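Local coordinates for uncharacterized DUF364 family protein (Pyrococcus horikoshii, PDB 3NPG), which is of unknown function but belongs to a putative heavy-metal chelation family and probably carries a Rossmann-like domain, at residues A[190-195]-A[211-216]; A[199-204]-A[243-248]. All blocks are in the same frame, centred on the assembly; numbering follows the deposited sequence.

Contact 1. Residues A[190-195]-A[211-216]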
loop_
_atom_site.group_PDB
_atom_site.type_symbol
_atom_site.label_atom_id
_atom_site.label_comp_id
_atom_site.label_asym_id
_atom_site.label_seq_id
_atom_site.Cartn_x
_atom_site.Cartn_y
_atom_site.Cartn_z
ATOM N N ALA A 190 21.294 -15.354 -18.087
ATOM C CA ALA A 190 21.931 -14.047 -17.926
ATOM C C ALA A 190 23.438 -14.156 -17.853
ATOM O O ALA A 190 23.970 -14.992 -17.115
ATOM C CB ALA A 190 21.392 -13.342 -16.697
ATOM N N LYS A 191 24.132 -13.343 -18.658
ATOM C CA LYS A 191 25.602 -13.309 -18.692
ATOM C C LYS A 191 26.139 -12.067 -17.963
ATOM O O LYS A 191 27.337 -11.982 -17.666
ATOM C CB LYS A 191 26.126 -13.368 -20.155
ATOM C CG LYS A 191 25.282 -12.584 -21.166
ATOM C CD LYS A 191 25.716 -12.869 -22.597
ATOM C CE LYS A 191 24.893 -12.103 -23.589
ATOM N NZ LYS A 191 25.326 -12.372 -24.982
ATOM N N LEU A 192 25.235 -11.134 -17.625
ATOM C CA LEU A 192 25.575 -9.881 -16.970
ATOM C C LEU A 192 24.560 -9.581 -15.849
ATOM O O LEU A 192 23.389 -9.343 -16.134
ATOM C CB LEU A 192 25.579 -8.746 -18.022
ATOM C CG LEU A 192 25.973 -7.349 -17.537
ATOM C CD1 LEU A 192 27.441 -7.293 -17.149
ATOM C CD2 LEU A 192 25.709 -6.335 -18.597
ATOM N N ILE A 193 25.000 -9.667 -14.569
ATOM C CA ILE A 193 24.146 -9.384 -13.406
ATOM C C ILE A 193 24.759 -8.262 -12.577
ATOM O O ILE A 193 25.820 -8.444 -11.971
ATOM C CB ILE A 193 23.871 -10.668 -12.558
ATOM C CG1 ILE A 193 23.225 -11.778 -13.431
ATOM C CG2 ILE A 193 23.000 -10.340 -11.329
ATOM C CD1 ILE A 193 23.160 -13.096 -12.801
ATOM N N VAL A 194 24.116 -7.081 -12.592
ATOM C CA VAL A 194 24.614 -5.896 -11.888
ATOM C C VAL A 194 23.745 -5.575 -10.670
ATOM O O VAL A 194 22.535 -5.375 -10.808
ATOM C CB VAL A 194 24.721 -4.669 -12.843
ATOM C CG1 VAL A 194 25.417 -3.502 -12.159
ATOM C CG2 VAL A 194 25.435 -5.040 -14.136
ATOM N N ILE A 195 24.361 -5.514 -9.481
ATOM C CA ILE A 195 23.668 -5.118 -8.250
ATOM C C ILE A 195 23.979 -3.638 -7.991
ATOM O O ILE A 195 25.117 -3.297 -7.660
ATOM C CB ILE A 195 24.069 -6.042 -7.050
ATOM C CG1 ILE A 195 23.916 -7.557 -7.408
ATOM C CG2 ILE A 195 23.298 -5.683 -5.780
ATOM C CD1 ILE A 195 22.495 -7.999 -7.926
ATOM N N LYS A 211 26.410 -15.747 -9.296
ATOM C CA LYS A 211 26.221 -15.336 -10.688
ATOM C C LYS A 211 26.406 -13.816 -10.872
ATOM O O LYS A 211 26.479 -13.344 -12.012
ATOM C CB LYS A 211 24.847 -15.783 -11.206
ATOM C CG LYS A 211 24.712 -17.292 -11.380
ATOM C CD LYS A 211 23.393 -17.652 -12.044
ATOM C CE LYS A 211 23.185 -19.140 -12.134
ATOM N NZ LYS A 211 21.850 -19.472 -12.694
ATOM N N VAL A 212 26.500 -13.049 -9.746
ATOM C CA VAL A 212 26.719 -11.587 -9.785
ATOM C C VAL A 212 28.034 -11.285 -10.506
ATOM O O VAL A 212 29.073 -11.860 -10.157
ATOM C CB VAL A 212 26.701 -10.954 -8.354
ATOM C CG1 VAL A 212 26.953 -9.448 -8.413
ATOM C CG2 VAL A 212 25.389 -11.253 -7.635
ATOM N N THR A 213 27.987 -10.417 -11.526
ATOM C CA THR A 213 29.180 -10.095 -12.323
ATOM C C THR A 213 29.800 -8.758 -11.925
ATOM O O THR A 213 31.023 -8.620 -11.942
ATOM C CB THR A 213 28.854 -10.154 -13.815
ATOM O OG1 THR A 213 27.790 -9.236 -14.091
ATOM C CG2 THR A 213 28.473 -11.571 -14.277
ATOM N N HIS A 214 28.959 -7.766 -11.585
ATOM C CA HIS A 214 29.423 -6.426 -11.229
ATOM C C HIS A 214 28.705 -5.891 -9.999
ATOM O O HIS A 214 27.596 -6.328 -9.684
ATOM C CB HIS A 214 29.218 -5.451 -12.410
ATOM C CG HIS A 214 30.001 -5.803 -13.634
ATOM N ND1 HIS A 214 29.567 -6.776 -14.513
ATOM C CD2 HIS A 214 31.137 -5.253 -14.121
ATOM C CE1 HIS A 214 30.476 -6.824 -15.473
ATOM N NE2 HIS A 214 31.431 -5.918 -15.286
ATOM N N LEU A 215 29.319 -4.903 -9.335
ATOM C CA LEU A 215 28.724 -4.170 -8.229
ATOM C C LEU A 215 28.795 -2.689 -8.537
ATOM O O LEU A 215 29.890 -2.148 -8.703
ATOM C CB LEU A 215 29.461 -4.474 -6.903
ATOM C CG LEU A 215 28.994 -5.721 -6.142
ATOM C CD1 LEU A 215 29.959 -6.066 -5.028
ATOM C CD2 LEU A 215 27.581 -5.534 -5.583
ATOM N N ALA A 216 27.632 -2.044 -8.710
ATOM C CA ALA A 216 27.572 -0.606 -8.972
ATOM C C ALA A 216 27.093 0.131 -7.733
ATOM O O ALA A 216 25.911 0.068 -7.390
ATOM C CB ALA A 216 26.653 -0.323 -10.140
#

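Contact 2. Residues A[199-204]-A[243-248]. With ACT (acetate ion), chain E.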
loop_
_atom_site.group_PDB
_atom_site.type_symbol
_atom_site.label_atom_id
_atom_site.label_comp_id
_atom_site.label_asym_id
_atom_site.label_seq_id
_atom_site.Cartn_x
_atom_site.Cartn_y
_atom_site.Cartn_z
ATOM N N THR A 199 23.251 0.373 -1.318
ATOM C CA THR A 199 23.208 -0.851 -0.496
ATOM C C THR A 199 24.238 -1.909 -1.021
ATOM O O THR A 199 24.571 -2.865 -0.307
ATOM C CB THR A 199 21.757 -1.402 -0.410
ATOM O OG1 THR A 199 20.850 -0.324 -0.152
ATOM C CG2 THR A 199 21.599 -2.475 0.658
ATOM N N GLY A 200 24.763 -1.679 -2.226
ATOM C CA GLY A 200 25.758 -2.552 -2.841
ATOM C C GLY A 200 27.189 -2.175 -2.499
ATOM O O GLY A 200 28.109 -2.472 -3.264
ATOM N N GLN A 201 27.392 -1.547 -1.315
ATOM C CA GLN A 201 28.715 -1.119 -0.832
ATOM C C GLN A 201 29.558 -2.299 -0.347
ATOM O O GLN A 201 30.709 -2.105 0.046
ATOM C CB GLN A 201 28.563 -0.093 0.303
ATOM C CG GLN A 201 28.303 1.329 -0.169
ATOM C CD GLN A 201 28.025 2.261 0.989
ATOM O OE1 GLN A 201 27.471 1.869 2.017
ATOM N NE2 GLN A 201 28.372 3.528 0.830
ATOM N N LEU A 202 28.981 -3.524 -0.357
ATOM C CA LEU A 202 29.665 -4.735 0.126
ATOM C C LEU A 202 30.920 -5.091 -0.716
ATOM O O LEU A 202 31.032 -4.661 -1.870
ATOM C CB LEU A 202 28.677 -5.938 0.205
ATOM C CG LEU A 202 28.311 -6.645 -1.126
ATOM C CD1 LEU A 202 27.750 -8.024 -0.867
ATOM C CD2 LEU A 202 27.327 -5.843 -1.922
ATOM N N LEU A 203 31.874 -5.841 -0.118
ATOM C CA LEU A 203 33.092 -6.260 -0.827
ATOM C C LEU A 203 32.758 -7.242 -1.954
ATOM O O LEU A 203 31.927 -8.132 -1.763
ATOM C CB LEU A 203 34.103 -6.905 0.147
ATOM C CG LEU A 203 34.839 -5.954 1.091
ATOM C CD1 LEU A 203 35.631 -6.718 2.098
ATOM C CD2 LEU A 203 35.750 -5.021 0.330
ATOM N N PRO A 204 33.421 -7.126 -3.135
ATOM C CA PRO A 204 33.125 -8.068 -4.235
ATOM C C PRO A 204 33.445 -9.515 -3.874
ATOM O O PRO A 204 32.729 -10.424 -4.298
ATOM C CB PRO A 204 34.006 -7.562 -5.387
ATOM C CG PRO A 204 34.334 -6.148 -5.035
ATOM C CD PRO A 204 34.416 -6.116 -3.543
ATOM N N ILE A 243 31.325 9.107 -4.258
ATOM C CA ILE A 243 31.773 8.857 -5.627
ATOM C C ILE A 243 31.235 7.526 -6.130
ATOM O O ILE A 243 31.418 6.501 -5.475
ATOM C CB ILE A 243 33.321 8.973 -5.788
ATOM C CG1 ILE A 243 34.075 8.176 -4.699
ATOM C CG2 ILE A 243 33.761 10.435 -5.818
ATOM C CD1 ILE A 243 34.714 6.933 -5.186
ATOM N N LYS A 244 30.511 7.550 -7.258
ATOM C CA LYS A 244 29.934 6.345 -7.847
ATOM C C LYS A 244 31.018 5.476 -8.482
ATOM O O LYS A 244 31.965 6.000 -9.056
ATOM C CB LYS A 244 28.864 6.712 -8.884
ATOM C CG LYS A 244 27.573 7.246 -8.272
ATOM C CD LYS A 244 26.567 7.649 -9.345
ATOM C CE LYS A 244 25.305 8.216 -8.746
ATOM N NZ LYS A 244 24.376 8.719 -9.791
ATOM N N TYR A 245 30.878 4.144 -8.382
ATOM C CA TYR A 245 31.844 3.211 -8.965
ATOM C C TYR A 245 31.172 1.947 -9.458
ATOM O O TYR A 245 30.130 1.555 -8.936
ATOM C CB TYR A 245 32.976 2.861 -7.950
ATOM C CG TYR A 245 32.500 2.110 -6.716
ATOM C CD1 TYR A 245 32.353 0.724 -6.730
ATOM C CD2 TYR A 245 32.278 2.775 -5.515
ATOM C CE1 TYR A 245 31.917 0.031 -5.602
ATOM C CE2 TYR A 245 31.863 2.089 -4.373
ATOM C CZ TYR A 245 31.669 0.719 -4.426
ATOM O OH TYR A 245 31.262 0.044 -3.300
ATOM N N VAL A 246 31.794 1.283 -10.440
ATOM C CA VAL A 246 31.374 -0.024 -10.927
ATOM C C VAL A 246 32.568 -0.970 -10.800
ATOM O O VAL A 246 33.613 -0.717 -11.403
ATOM C CB VAL A 246 30.841 0.029 -12.388
ATOM C CG1 VAL A 246 30.533 -1.375 -12.908
ATOM C CG2 VAL A 246 29.609 0.928 -12.496
ATOM N N ILE A 247 32.446 -2.011 -9.957
ATOM C CA ILE A 247 33.544 -2.948 -9.720
ATOM C C ILE A 247 33.161 -4.389 -10.089
ATOM O O ILE A 247 32.036 -4.804 -9.846
ATOM C CB ILE A 247 34.104 -2.810 -8.260
ATOM C CG1 ILE A 247 35.414 -3.618 -8.075
ATOM C CG2 ILE A 247 33.038 -3.174 -7.190
ATOM C CD1 ILE A 247 36.325 -3.099 -6.981
ATOM N N GLU A 248 34.080 -5.122 -10.738
ATOM C CA GLU A 248 33.844 -6.516 -11.120
ATOM C C GLU A 248 33.933 -7.436 -9.906
ATOM O O GLU A 248 34.675 -7.144 -8.962
ATOM C CB GLU A 248 34.847 -6.963 -12.188
ATOM C CG GLU A 248 34.452 -6.582 -13.597
ATOM C CD GLU A 248 35.374 -7.134 -14.668
ATOM O OE1 GLU A 248 36.032 -6.323 -15.357
ATOM O OE2 GLU A 248 35.456 -8.377 -14.803
HETATM C C ACT E . 19.741 0.849 -3.046
HETATM O O ACT E . 19.892 -0.318 -2.870
HETATM O OXT ACT E . 19.983 1.586 -2.154
HETATM C CH3 ACT E . 19.225 1.375 -4.384
HETATM O O HOH W 1 30.787 -2.574 -3.788
#

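Contact 1. Residues A[190-195]-A[211-216]
Thr213 and Ile193 meet where two parallel strands, 192-195 and 214-216, first come together. The threonine hydroxyl sits between its own backbone N and carbonyl carbon (chi1 58°), where OG1 takes the Ile193 N-H at 2.9 Å, with a bent N-H...O angle of 144°. His214 ND1 lies 3.1 Å from the same OG1, and either atom could be the donor of that hydrogen bond. Ile193 O is gripped twice: Thr213 N reaches a lone pair in the carbonyl plane at 3.0 Å, while His214 N comes in tilted from that plane at 3.2 Å. Beyond this fork the pairing is that of regular parallel strands, with a weak bond from Ile195 N to His214 O and a firmer one from Ala216 N to Ile195 O (3.0 Å). An alanine in place of Thr213 would probably leave Ile193 N without its acceptor and the His214 ring freer to turn.

Van der Waals contacts flank the backbone bonds. Leu192 CD1 lies against the His214 ring at ND1 and CE1, and Val194 CG1 meets Ala216 CB on the same sheet face. On the other face Ile195 CG1 packs on Val212 CG1 at 3.7 Å, the side chains crossing at about a right angle, and Leu215 CD2 reaches Ile195 CB.

Within the Rossmann-like sheet, strand 167-171 bonds to the far edge of 192-196 and strand 242-248 flanks 214-220. Helix 107-112 covers Leu192, Val194 and His214, while helix 180-186 packs on Ile193, Ile195 and Val212.

Contact 2. Residues A[199-204]-A[243-248]
Tyr245 reaches Gln201 where the antiparallel strand at the end of a Rossmann-like mixed sheet, 242-248, meets the loop that follows parallel strand 192-196. The polar part of the junction runs through one water. Tyr245 stands with CG between its backbone N and carbonyl carbon (chi1 65°), and the ring brings OH close to the loop. OH donates to the water at 2.7 Å, and the water oxygen lies in the plane of the ring, at its edge. The water in turn donates one hydrogen bond to Gly200 O (2.7 Å) and one to Leu202 O (2.8 Å), so a single molecule ties two loop carbonyls to the strand. Helix 79-96 adds a weak bond from Gln94 NE2 to the same phenol oxygen, and the amide of Gln201 is held by Val47 N and Met218 O.

Direct contact is van der Waals. Tyr245 OH comes to 3.7 Å from Gln201 CA. Farther along, the Pro204 ring crosses the Ile247 side chain at about a right angle, with Pro204 CG 3.9 Å from Ile247 CG2, and CB of the proline rests against the Glu248 carbonyl.

At the other end of the loop Thr199 faces an acetate, probably from the crystallisation liquor, which Tyr32 OH also binds; Thr199 OG1 lies 2.9 Å from each of the two acetate oxygens, O and OXT.

Along the chain the two contacts interleave: 190-195, 199-204, 211-216, then 243-248. Their centres are about 11 Å apart, and strands 214-220 and 242-248, neighbours in one sheet, connect them, with a probable hydrogen bond from Leu215 N to Ile247 O at 2.8 Å. Leu215 is shared by the two. Its CD2 belongs to contact 1, whereas CD1 touches the loop of contact 2, 3.8 Å from Pro204 CA and 3.6 Å from Leu202 O, the carbonyl that also holds the water. On the other face of the sheet, His214 NE2 packs 3.5 Å from Glu248 CG. The acetate lies at Thr199, which takes no part in the packing of 199-204 on 243-248, and well away from contact 1.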